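Long-range contact in N-acetyltransferase (Staphylococcus aureus subsp. aureus, PDB 4M85), which probably transfers an acetyl group from acetyl-coenzyme A to an amine substrate, as other enzymes of the GNAT fold do: residues R6-E11 against Q58-Y63. Numbering follows the deposited sequence.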
ATOM      1  N   ARG A   6     -12.261   6.733  -6.458  1.00 19.96           N
ATOM      2  CA  ARG A   6     -13.231   6.588  -5.377  1.00 20.65           C
ATOM      3  C   ARG A   6     -12.691   5.711  -4.265  1.00 21.26           C
ATOM      4  O   ARG A   6     -11.676   5.008  -4.434  1.00 18.55           O
ATOM      5  CB  ARG A   6     -14.526   5.954  -5.911  1.00 21.04           C
ATOM      6  CG  ARG A   6     -14.298   4.663  -6.694  1.00 22.12           C
ATOM      7  CD  ARG A   6     -15.523   3.757  -6.779  1.00 22.19           C
ATOM      8  NE  ARG A   6     -15.210   2.525  -7.512  1.00 22.16           N
ATOM      9  CZ  ARG A   6     -14.795   1.386  -6.950  1.00 21.85           C
ATOM     10  NH1 ARG A   6     -14.629   1.279  -5.637  1.00 21.74           N
ATOM     11  NH2 ARG A   6     -14.530   0.343  -7.709  1.00 21.68           N
ATOM     12  N   GLN A   7     -13.397   5.719  -3.135  1.00 23.47           N
ATOM     13  CA  GLN A   7     -13.067   4.832  -2.039  1.00 24.41           C
ATOM     14  C   GLN A   7     -13.234   3.402  -2.493  1.00 23.38           C
ATOM     15  O   GLN A   7     -14.171   3.069  -3.217  1.00 23.80           O
ATOM     16  CB  GLN A   7     -13.956   5.069  -0.824  1.00 28.06           C
ATOM     17  CG  GLN A   7     -13.544   6.222   0.062  1.00 32.22           C
ATOM     18  CD  GLN A   7     -12.245   5.995   0.830  1.00 33.76           C
ATOM     19  OE1 GLN A   7     -11.526   6.957   1.088  1.00 36.88           O
ATOM     20  NE2 GLN A   7     -11.939   4.739   1.195  1.00 33.55           N
ATOM     21  N   ALA A   8     -12.317   2.547  -2.046  1.00 22.38           N
ATOM     22  CA  ALA A   8     -12.411   1.118  -2.275  1.00 20.70           C
ATOM     23  C   ALA A   8     -13.693   0.599  -1.630  1.00 20.89           C
ATOM     24  O   ALA A   8     -14.190   1.182  -0.668  1.00 19.82           O
ATOM     25  CB  ALA A   8     -11.201   0.423  -1.676  1.00 21.14           C
ATOM     26  N   ARG A   9     -14.257  -0.456  -2.197  1.00 21.14           N
ATOM     27  CA  ARG A   9     -15.361  -1.167  -1.584  1.00 21.77           C
ATOM     28  C   ARG A   9     -14.917  -2.605  -1.356  1.00 21.45           C
ATOM     29  O   ARG A   9     -13.947  -3.050  -1.967  1.00 19.55           O
ATOM     30  CB  ARG A   9     -16.556  -1.173  -2.518  1.00 24.61           C
ATOM     31  CG  ARG A   9     -17.120   0.196  -2.871  1.00 26.34           C
ATOM     32  CD  ARG A   9     -18.346   0.017  -3.765  1.00 27.94           C
ATOM     33  NE  ARG A   9     -18.658   1.233  -4.520  1.00 30.85           N
ATOM     34  CZ  ARG A   9     -18.471   1.409  -5.835  1.00 31.16           C
ATOM     35  NH1 ARG A   9     -17.970   0.466  -6.612  1.00 31.53           N
ATOM     36  NH2 ARG A   9     -18.808   2.564  -6.381  1.00 35.54           N
ATOM     37  N   PRO A  10     -15.634  -3.347  -0.497  1.00 21.70           N
ATOM     38  CA  PRO A  10     -15.232  -4.725  -0.176  1.00 21.45           C
ATOM     39  C   PRO A  10     -14.956  -5.585  -1.402  1.00 22.53           C
ATOM     40  O   PRO A  10     -14.000  -6.364  -1.417  1.00 19.94           O
ATOM     41  CB  PRO A  10     -16.444  -5.249   0.596  1.00 21.64           C
ATOM     42  CG  PRO A  10     -16.932  -4.041   1.341  1.00 22.00           C
ATOM     43  CD  PRO A  10     -16.668  -2.858   0.439  1.00 21.54           C
ATOM     44  N   GLU A  11     -15.798  -5.429  -2.420  1.00 24.40           N
ATOM     45  CA  GLU A  11     -15.686  -6.198  -3.667  1.00 26.62           C
ATOM     46  C   GLU A  11     -14.455  -5.863  -4.510  1.00 24.79           C
ATOM     47  O   GLU A  11     -14.122  -6.598  -5.458  1.00 23.94           O
ATOM     48  CB  GLU A  11     -16.952  -6.059  -4.523  1.00 31.26           C
ATOM     49  CG  GLU A  11     -17.669  -4.713  -4.404  1.00 37.17           C
ATOM     50  CD  GLU A  11     -18.507  -4.619  -3.129  1.00 41.06           C
ATOM     51  OE1 GLU A  11     -19.208  -5.609  -2.800  1.00 49.13           O
ATOM     52  OE2 GLU A  11     -18.441  -3.586  -2.440  1.00 41.54           O
ATOM     53  N   GLN A  58     -10.988   0.677   3.864  1.00 22.05           N
ATOM     54  CA  GLN A  58     -11.208   2.027   4.350  1.00 24.15           C
ATOM     55  C   GLN A  58      -9.934   2.856   4.271  1.00 22.69           C
ATOM     56  O   GLN A  58      -9.988   4.031   4.527  1.00 19.89           O
ATOM     57  CB  GLN A  58     -11.658   2.031   5.820  1.00 27.09           C
ATOM     58  CG  GLN A  58     -13.018   1.423   6.058  1.00 30.75           C
ATOM     59  CD  GLN A  58     -13.476   1.606   7.497  1.00 35.37           C
ATOM     60  OE1 GLN A  58     -12.718   1.368   8.441  1.00 37.01           O
ATOM     61  NE2 GLN A  58     -14.731   2.017   7.670  1.00 41.06           N
ATOM     62  N   HIS A  59      -8.790   2.242   3.963  1.00 19.97           N
ATOM     63  CA  HIS A  59      -7.553   2.980   3.841  1.00 17.45           C
ATOM     64  C   HIS A  59      -7.180   3.166   2.378  1.00 17.52           C
ATOM     65  O   HIS A  59      -6.079   3.632   2.094  1.00 16.00           O
ATOM     66  CB  HIS A  59      -6.392   2.244   4.533  1.00 17.72           C
ATOM     67  CG  HIS A  59      -6.579   2.062   6.004  1.00 17.16           C
ATOM     68  ND1 HIS A  59      -5.843   1.159   6.738  1.00 15.92           N
ATOM     69  CD2 HIS A  59      -7.450   2.637   6.865  1.00 17.19           C
ATOM     70  CE1 HIS A  59      -6.220   1.227   8.000  1.00 16.81           C
ATOM     71  NE2 HIS A  59      -7.206   2.096   8.100  1.00 16.85           N
ATOM     72  N   ILE A  60      -8.074   2.780   1.457  1.00 17.76           N
ATOM     73  CA  ILE A  60      -7.703   2.641   0.052  1.00 16.92           C
ATOM     74  C   ILE A  60      -8.603   3.460  -0.864  1.00 16.80           C
ATOM     75  O   ILE A  60      -9.831   3.413  -0.739  1.00 15.82           O
ATOM     76  CB  ILE A  60      -7.710   1.157  -0.379  1.00 16.92           C
ATOM     77  CG1 ILE A  60      -6.746   0.346   0.520  1.00 16.46           C
ATOM     78  CG2 ILE A  60      -7.355   1.033  -1.875  1.00 16.72           C
ATOM     79  CD1 ILE A  60      -6.657  -1.143   0.227  1.00 16.51           C
ATOM     80  N   LEU A  61      -7.963   4.216  -1.776  1.00 17.48           N
ATOM     81  CA  LEU A  61      -8.624   4.776  -2.959  1.00 17.79           C
ATOM     82  C   LEU A  61      -8.213   3.972  -4.192  1.00 18.14           C
ATOM     83  O   LEU A  61      -7.055   3.587  -4.340  1.00 18.87           O
ATOM     84  CB  LEU A  61      -8.282   6.256  -3.204  1.00 18.14           C
ATOM     85  CG  LEU A  61      -8.510   7.249  -2.073  1.00 18.78           C
ATOM     86  CD1 LEU A  61      -8.056   8.600  -2.568  1.00 19.31           C
ATOM     87  CD2 LEU A  61      -9.974   7.320  -1.654  1.00 19.44           C
ATOM     88  N   VAL A  62      -9.171   3.715  -5.075  1.00 17.73           N
ATOM     89  CA  VAL A  62      -8.900   2.981  -6.291  1.00 17.89           C
ATOM     90  C   VAL A  62      -9.160   3.884  -7.482  1.00 18.31           C
ATOM     91  O   VAL A  62      -9.998   4.808  -7.402  1.00 18.36           O
ATOM     92  CB  VAL A  62      -9.734   1.679  -6.420  1.00 17.21           C
ATOM     93  CG1 VAL A  62      -9.473   0.763  -5.227  1.00 17.85           C
ATOM     94  CG2 VAL A  62     -11.224   1.963  -6.498  1.00 17.82           C
ATOM     95  N   TYR A  63      -8.424   3.599  -8.558  1.00 18.21           N
ATOM     96  CA  TYR A  63      -8.698   4.136  -9.893  1.00 19.99           C
ATOM     97  C   TYR A  63      -9.412   3.056 -10.718  1.00 20.02           C
ATOM     98  O   TYR A  63      -8.827   2.043 -11.091  1.00 18.68           O
ATOM     99  CB  TYR A  63      -7.415   4.585 -10.585  1.00 20.00           C
ATOM    100  CG  TYR A  63      -7.643   5.551 -11.735  1.00 21.85           C
ATOM    101  CD1 TYR A  63      -8.141   5.102 -12.959  1.00 23.09           C
ATOM    102  CD2 TYR A  63      -7.343   6.917 -11.609  1.00 23.32           C
ATOM    103  CE1 TYR A  63      -8.347   5.985 -14.028  1.00 23.84           C
ATOM    104  CE2 TYR A  63      -7.563   7.805 -12.662  1.00 24.65           C
ATOM    105  CZ  TYR A  63      -8.066   7.326 -13.878  1.00 25.30           C
ATOM    106  OH  TYR A  63      -8.267   8.181 -14.953  1.00 25.22           O
TER
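Arg6 and Val62 form an antiparallel hydrogen-bonded pair, Arg6 N donating to Val62 O at 3.1 Å and Val62 N to Arg6 O at 2.9 Å, followed by the non-hydrogen-bonded pair of Gln7 and Leu61, where the CA atoms come closest, 4.5 Å between Gln7 CA and Leu61 CA, and by a third bond, from Ala8 N to Ile60 O at 2.9 Å, just past the end of strand 4-7. The Arg6 side chain leaves with CG between the backbone N and the carbonyl carbon (chi1 52°), then runs extended to NE, which brings the guanidinium across Val62: CG2 sits 3.5 Å above the plane, offset toward its rim, while Arg9 NH1 lies over the opposite face. With Val62 and Arg9 on its faces, the group turns its N-H bonds to other partners. NH1 donates to Gln7 O at 3.0 Å and makes a salt bridge with Asp12, and NE pairs with Glu64; the two carboxylates would balance the charge of Arg6 and probably ease the approach of the like-charged Arg9 guanidinium. In the GNAT fold the first strand is an edge of the central mixed sheet, joined antiparallel to the second after a helical excursion; here helices 13-26, 30-34 and 37-49 fill most of the interval, and strand 60-65 passes the sheet on to strand 68-77. On the face that Arg6 and Val62 share, Ala8 CB lies 4.0 Å from Val62 CG1 and also touches Ile60 CB, a small apolar patch covered by Ile16 of helix 13-26. The CB of Gln7 points away from strand 60-65, but the chain bends at chi2 (-69°) and carries the amide back, where OE1 meets Leu61 CD2 at 3.2 Å and NE2 approaches Ile60 O at too poor an angle for a hydrogen bond.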